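Local coordinates for citrate synthase (Pyrobaculum aerophilum, PDB 2IBP), which probably catalyses the condensation of oxaloacetate with acetyl-CoA and water to give citrate and CoA, the entry step of the tricarboxylic acid cycle, at residues T34-I39 with V379-E384; A218-A223 with V373-H378. One frame throughout, in Å; residues are numbered along the deposited sequence.

Overall arrangement
Followed from the N terminus, the chain first enters contact 1 at residues 34-39, where one strand ends and strand 37-40 begins. It then runs through a long, largely helical stretch before helix 218-227 supplies the first half of contact 2. Helix 363-382 and the residues at its end supply the second half of both contacts, so contact 2 closes the shorter loop, nested inside the longer one closed by contact 1. The centres of the two contacts lie about 9 Å apart, and they meet where Ile36 packs on Ala377 and His378. Together they fasten the turn between strands 30-34 and 37-40, and helix 218-227, to one helix, and both border the second subunit of the homodimer.

Contact 1: T34-I39 with V379-E384; sequences TSISDI and VLEYWE
Thr34 and Glu381 meet at about a right angle, the carboxylate of the glutamate reaching from helix 363-382 to the turn between two strands. Glu381 has CG anti to its own backbone N (chi1 -178°) and stays extended beyond it, which carries the charged end clear of the helix. Its two oxygens then divide the work. The hydroxyl OG1 of Thr34 donates to Glu381 OE1 at 2.6 Å, meeting the syn lone pair on the side of the other oxygen. The backbone N of Ser35 gives its hydrogen to Glu381 OE2 at 2.9 Å with an N-H...O angle of 162°, again from the syn side and slightly out of the carboxylate plane. Two adjacent residues thus grip both oxygens and fix the rotation of the group.

Thr34 OG1 also works in the other direction: it accepts from the backbone N of Ile36 at 3.2 Å, an ST turn that shapes the chain just ahead of strand 37-40. Ile36 slides past the glutamate in the opposite direction, its CD1 lying 3.5 Å from Glu381 OE1 and its CG1 also beside the carboxylate, an apolar flank to a charged group. A water also donates to Glu381 OE2 at 2.7 Å and lies 3.3 Å from Ser35 OG. Lys32 forms a salt bridge with Glu381 OE1, while Thr34 pairs in a parallel ladder with a strand of the second subunit.

A carboxylate supplied with a hydroxyl, a backbone N-H, a water and a lysine is likely to remain ionised despite its aliphatic neighbour. The chemistry implies a carboxylate on the helix held by hydrogen bonds from Thr34 and Ser35 and by a salt bridge from the strand that continues the sheet into the partner subunit.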
loop_
_atom_site.group_PDB
_atom_site.type_symbol
_atom_site.label_atom_id
_atom_site.label_comp_id
_atom_site.label_asym_id
_atom_site.label_seq_id
_atom_site.Cartn_x
_atom_site.Cartn_y
_atom_site.Cartn_z
ATOM N N THR A 34 -20.053 -6.419 1.476
ATOM C CA THR A 34 -20.068 -4.986 1.396
ATOM C C THR A 34 -21.435 -4.467 1.017
ATOM O O THR A 34 -22.233 -5.183 0.418
ATOM C CB THR A 34 -19.090 -4.495 0.302
ATOM O OG1 THR A 34 -18.958 -3.071 0.356
ATOM C CG2 THR A 34 -19.544 -4.939 -1.087
ATOM N N SER A 35 -21.701 -3.240 1.428
ATOM C CA SER A 35 -22.917 -2.552 1.033
ATOM C C SER A 35 -22.596 -1.226 0.339
ATOM O O SER A 35 -23.498 -0.448 0.061
ATOM C CB SER A 35 -23.817 -2.321 2.243
ATOM O OG SER A 35 -23.210 -1.454 3.174
ATOM N N ILE A 36 -21.349 -1.044 -0.095
ATOM C CA ILE A 36 -20.915 0.228 -0.661
ATOM C C ILE A 36 -21.352 0.432 -2.097
ATOM O O ILE A 36 -22.001 1.419 -2.401
ATOM C CB ILE A 36 -19.393 0.447 -0.509
ATOM C CG1 ILE A 36 -19.038 0.449 0.982
ATOM C CG2 ILE A 36 -18.980 1.774 -1.142
ATOM C CD1 ILE A 36 -17.555 0.495 1.307
ATOM N N SER A 37 -20.984 -0.492 -2.976
ATOM C CA SER A 37 -21.382 -0.376 -4.374
ATOM C C SER A 37 -21.568 -1.749 -4.982
ATOM O O SER A 37 -21.066 -2.749 -4.465
ATOM C CB SER A 37 -20.353 0.418 -5.188
ATOM O OG SER A 37 -19.098 -0.273 -5.232
ATOM N N ASP A 38 -22.296 -1.790 -6.086
ATOM C CA ASP A 38 -22.558 -3.036 -6.767
ATOM C C ASP A 38 -22.654 -2.761 -8.236
ATOM O O ASP A 38 -23.120 -1.700 -8.632
ATOM C CB ASP A 38 -23.881 -3.643 -6.301
ATOM C CG ASP A 38 -24.052 -5.092 -6.741
ATOM O OD1 ASP A 38 -23.032 -5.804 -6.882
ATOM O OD2 ASP A 38 -25.203 -5.531 -6.940
ATOM N N ILE A 39 -22.190 -3.720 -9.029
ATOM C CA ILE A 39 -22.277 -3.616 -10.473
ATOM C C ILE A 39 -22.984 -4.825 -11.032
ATOM O O ILE A 39 -22.684 -5.961 -10.635
ATOM C CB ILE A 39 -20.895 -3.613 -11.120
ATOM C CG1 ILE A 39 -20.075 -2.410 -10.668
ATOM C CG2 ILE A 39 -21.020 -3.626 -12.649
ATOM C CD1 ILE A 39 -18.605 -2.558 -10.981
ATOM N N VAL A 379 -12.488 1.039 3.887
ATOM C CA VAL A 379 -11.673 0.807 5.085
ATOM C C VAL A 379 -12.558 0.752 6.327
ATOM O O VAL A 379 -12.495 -0.201 7.110
ATOM C CB VAL A 379 -10.583 1.858 5.266
ATOM C CG1 VAL A 379 -9.985 1.780 6.688
ATOM C CG2 VAL A 379 -9.512 1.653 4.190
ATOM N N LEU A 380 -13.409 1.759 6.490
ATOM C CA LEU A 380 -14.287 1.803 7.650
ATOM C C LEU A 380 -15.191 0.585 7.694
ATOM O O LEU A 380 -15.438 0.031 8.768
ATOM C CB LEU A 380 -15.083 3.097 7.685
ATOM C CG LEU A 380 -14.195 4.336 7.814
ATOM C CD1 LEU A 380 -15.022 5.602 7.748
ATOM C CD2 LEU A 380 -13.342 4.324 9.064
ATOM N N GLU A 381 -15.673 0.153 6.539
ATOM C CA GLU A 381 -16.496 -1.035 6.477
ATOM C C GLU A 381 -15.722 -2.267 6.947
ATOM O O GLU A 381 -16.212 -3.049 7.753
ATOM C CB GLU A 381 -17.019 -1.251 5.065
ATOM C CG GLU A 381 -17.925 -2.440 4.931
ATOM C CD GLU A 381 -18.508 -2.546 3.554
ATOM O OE1 GLU A 381 -17.725 -2.775 2.605
ATOM O OE2 GLU A 381 -19.751 -2.416 3.428
ATOM N N TYR A 382 -14.489 -2.417 6.473
ATOM C CA TYR A 382 -13.668 -3.556 6.861
ATOM C C TYR A 382 -13.420 -3.548 8.361
ATOM O O TYR A 382 -13.402 -4.600 8.999
ATOM C CB TYR A 382 -12.339 -3.553 6.106
ATOM C CG TYR A 382 -11.628 -4.871 6.207
ATOM C CD1 TYR A 382 -12.149 -5.986 5.570
ATOM C CD2 TYR A 382 -10.445 -5.005 6.928
ATOM C CE1 TYR A 382 -11.532 -7.212 5.666
ATOM C CE2 TYR A 382 -9.791 -6.233 7.004
ATOM C CZ TYR A 382 -10.364 -7.338 6.388
ATOM O OH TYR A 382 -9.776 -8.578 6.471
ATOM N N TRP A 383 -13.167 -2.362 8.899
ATOM C CA TRP A 383 -12.920 -2.205 10.327
ATOM C C TRP A 383 -14.102 -2.580 11.218
ATOM O O TRP A 383 -13.953 -2.647 12.447
ATOM C CB TRP A 383 -12.452 -0.800 10.658
ATOM C CG TRP A 383 -11.027 -0.519 10.296
ATOM C CD1 TRP A 383 -10.067 -1.429 9.936
ATOM C CD2 TRP A 383 -10.336 0.715 10.517
ATOM N NE1 TRP A 383 -8.856 -0.809 9.813
ATOM C CE2 TRP A 383 -8.978 0.501 10.187
ATOM C CE3 TRP A 383 -10.738 1.991 10.929
ATOM C CZ2 TRP A 383 -8.023 1.509 10.269
ATOM C CZ3 TRP A 383 -9.789 2.991 11.015
ATOM C CH2 TRP A 383 -8.442 2.746 10.681
ATOM N N GLU A 384 -15.287 -2.760 10.634
ATOM C CA GLU A 384 -16.419 -3.271 11.418
ATOM C C GLU A 384 -16.205 -4.744 11.786
ATOM O O GLU A 384 -16.859 -5.269 12.679
ATOM C CB GLU A 384 -17.734 -3.110 10.656
ATOM C CG GLU A 384 -18.160 -1.667 10.558
ATOM C CD GLU A 384 -18.471 -1.075 11.925
ATOM O OE1 GLU A 384 -19.439 -1.535 12.569
ATOM O OE2 GLU A 384 -17.755 -0.147 12.358
HETATM O O HOH W 1 -20.673 -0.232 4.814
#

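Contact 2: A218-A223 with V373-H378; sequences ASTFAA and VGWVAH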
loop_
_atom_site.group_PDB
_atom_site.type_symbol
_atom_site.label_atom_id
_atom_site.label_comp_id
_atom_site.label_asym_id
_atom_site.label_seq_id
_atom_site.Cartn_x
_atom_site.Cartn_y
_atom_site.Cartn_z
ATOM N N ALA A 218 -7.395 -2.943 -7.393
ATOM C CA ALA A 218 -6.156 -3.061 -6.643
ATOM C C ALA A 218 -5.913 -1.925 -5.658
ATOM O O ALA A 218 -5.395 -2.157 -4.568
ATOM C CB ALA A 218 -4.967 -3.218 -7.595
ATOM N N SER A 219 -6.336 -0.705 -5.991
ATOM C CA SER A 219 -6.103 0.422 -5.094
ATOM C C SER A 219 -6.959 0.262 -3.828
ATOM O O SER A 219 -6.486 0.394 -2.700
ATOM C CB SER A 219 -6.379 1.748 -5.794
ATOM O OG SER A 219 -7.687 1.787 -6.297
ATOM N N THR A 220 -8.221 -0.088 -4.021
ATOM C CA THR A 220 -9.118 -0.332 -2.891
ATOM C C THR A 220 -8.626 -1.529 -2.062
ATOM O O THR A 220 -8.683 -1.518 -0.839
ATOM C CB THR A 220 -10.533 -0.539 -3.388
ATOM O OG1 THR A 220 -10.917 0.609 -4.160
ATOM C CG2 THR A 220 -11.513 -0.737 -2.256
ATOM N N PHE A 221 -8.092 -2.535 -2.747
ATOM C CA PHE A 221 -7.535 -3.689 -2.051
ATOM C C PHE A 221 -6.314 -3.305 -1.230
ATOM O O PHE A 221 -6.181 -3.736 -0.069
ATOM C CB PHE A 221 -7.204 -4.784 -3.053
ATOM C CG PHE A 221 -6.819 -6.088 -2.431
ATOM C CD1 PHE A 221 -7.484 -6.566 -1.319
ATOM C CD2 PHE A 221 -5.927 -6.926 -3.081
ATOM C CE1 PHE A 221 -7.172 -7.784 -0.790
ATOM C CE2 PHE A 221 -5.621 -8.162 -2.554
ATOM C CZ PHE A 221 -6.256 -8.584 -1.418
ATOM N N ALA A 222 -5.430 -2.485 -1.815
ATOM C CA ALA A 222 -4.227 -2.010 -1.116
ATOM C C ALA A 222 -4.639 -1.306 0.176
ATOM O O ALA A 222 -4.039 -1.521 1.227
ATOM C CB ALA A 222 -3.422 -1.063 -1.978
ATOM N N ALA A 223 -5.666 -0.469 0.094
ATOM C CA ALA A 223 -6.181 0.221 1.280
ATOM C C ALA A 223 -6.648 -0.796 2.327
ATOM O O ALA A 223 -6.409 -0.598 3.530
ATOM C CB ALA A 223 -7.329 1.142 0.893
ATOM N N VAL A 373 -13.261 8.723 -1.549
ATOM C CA VAL A 373 -14.392 8.435 -0.681
ATOM C C VAL A 373 -14.700 6.937 -0.634
ATOM O O VAL A 373 -15.012 6.401 0.419
ATOM C CB VAL A 373 -15.649 9.267 -0.991
ATOM C CG1 VAL A 373 -16.269 8.910 -2.336
ATOM C CG2 VAL A 373 -16.665 9.085 0.150
ATOM N N GLY A 374 -14.602 6.260 -1.773
ATOM C CA GLY A 374 -14.788 4.821 -1.803
ATOM C C GLY A 374 -13.723 4.144 -0.951
ATOM O O GLY A 374 -14.019 3.267 -0.155
ATOM N N TRP A 375 -12.473 4.575 -1.087
ATOM C CA TRP A 375 -11.398 3.961 -0.330
ATOM C C TRP A 375 -11.659 4.047 1.160
ATOM O O TRP A 375 -11.593 3.028 1.853
ATOM C CB TRP A 375 -10.052 4.600 -0.637
ATOM C CG TRP A 375 -9.559 4.387 -2.020
ATOM C CD1 TRP A 375 -9.748 3.306 -2.794
ATOM C CD2 TRP A 375 -8.618 5.223 -2.714
ATOM N NE1 TRP A 375 -9.068 3.450 -3.985
ATOM C CE2 TRP A 375 -8.372 4.624 -3.956
ATOM C CE3 TRP A 375 -7.999 6.440 -2.418
ATOM C CZ2 TRP A 375 -7.533 5.197 -4.904
ATOM C CZ3 TRP A 375 -7.183 7.024 -3.378
ATOM C CH2 TRP A 375 -6.967 6.401 -4.604
ATOM N N VAL A 376 -11.932 5.252 1.653
ATOM C CA VAL A 376 -12.153 5.426 3.098
ATOM C C VAL A 376 -13.416 4.677 3.568
ATOM O O VAL A 376 -13.407 4.039 4.634
ATOM C CB VAL A 376 -12.087 6.888 3.563
ATOM C CG1 VAL A 376 -10.717 7.466 3.247
ATOM C CG2 VAL A 376 -13.200 7.729 2.912
ATOM N N ALA A 377 -14.475 4.693 2.766
ATOM C CA ALA A 377 -15.700 3.960 3.122
ATOM C C ALA A 377 -15.392 2.471 3.236
ATOM O O ALA A 377 -15.893 1.772 4.119
ATOM C CB ALA A 377 -16.799 4.184 2.081
ATOM N N HIS A 378 -14.596 1.966 2.294
ATOM C CA HIS A 378 -14.245 0.546 2.291
ATOM C C HIS A 378 -13.421 0.171 3.509
ATOM O O HIS A 378 -13.668 -0.852 4.113
ATOM C CB HIS A 378 -13.513 0.157 1.020
ATOM C CG HIS A 378 -14.419 -0.212 -0.107
ATOM N ND1 HIS A 378 -14.958 -1.474 -0.247
ATOM C CD2 HIS A 378 -14.836 0.494 -1.186
ATOM C CE1 HIS A 378 -15.695 -1.517 -1.340
ATOM N NE2 HIS A 378 -15.652 -0.331 -1.919
HETATM O O HOH W 2 -10.176 2.013 -6.269
#
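Ser219 opens the contact from helix 218-227, setting its side chain beside the indole edge of Trp375 on helix 363-382. Ser219 CB lies 3.7 Å from Trp375 CZ2, and OG comes near the ring plane at the nitrogen end. That hydroxyl also hydrogen-bonds to His249, so it joins the helix pair to a third part of the chain.

One residue on, Thr220 splits its two branches between two rings. Thr220 OG1 sits in the indole plane at its edge, 3.2 Å from Trp375 CD1. With OG1 beside the backbone N (chi1 -56°), the methyl is left anti to that N and goes over one face of His378, where Thr220 CG2 makes a CH-pi contact 3.8 Å from the ring centroid and 20° off the ring normal. His378 is held from elsewhere too, its ND1 bonded to Lys32 and its NE2 to Asp213, which should steady the ring beneath that methyl.

A single water ties the polar atoms together: it donates to Thr220 OG1 at 2.6 Å, accepts from Trp375 NE1 at 2.9 Å and also lies close to Ser219 OG. The buried indole N-H thereby gains a polar mate among otherwise close-packed groups. A leucine in place of Trp375 would probably leave this water without its N-H donor and open a gap beside Ser219 and against Ala240, Ile241 and Leu244 of helix 233-244.

Further along, Phe221 turns away and meets Phe221 of the second subunit, while Ala223 points toward the other helix without touching it. The segment axes approach to 9.3 Å and cross at -38°, running in roughly the same direction. Such helix-on-helix packing, continued across the dimer interface, is characteristic of the predominantly helical citrate synthase fold.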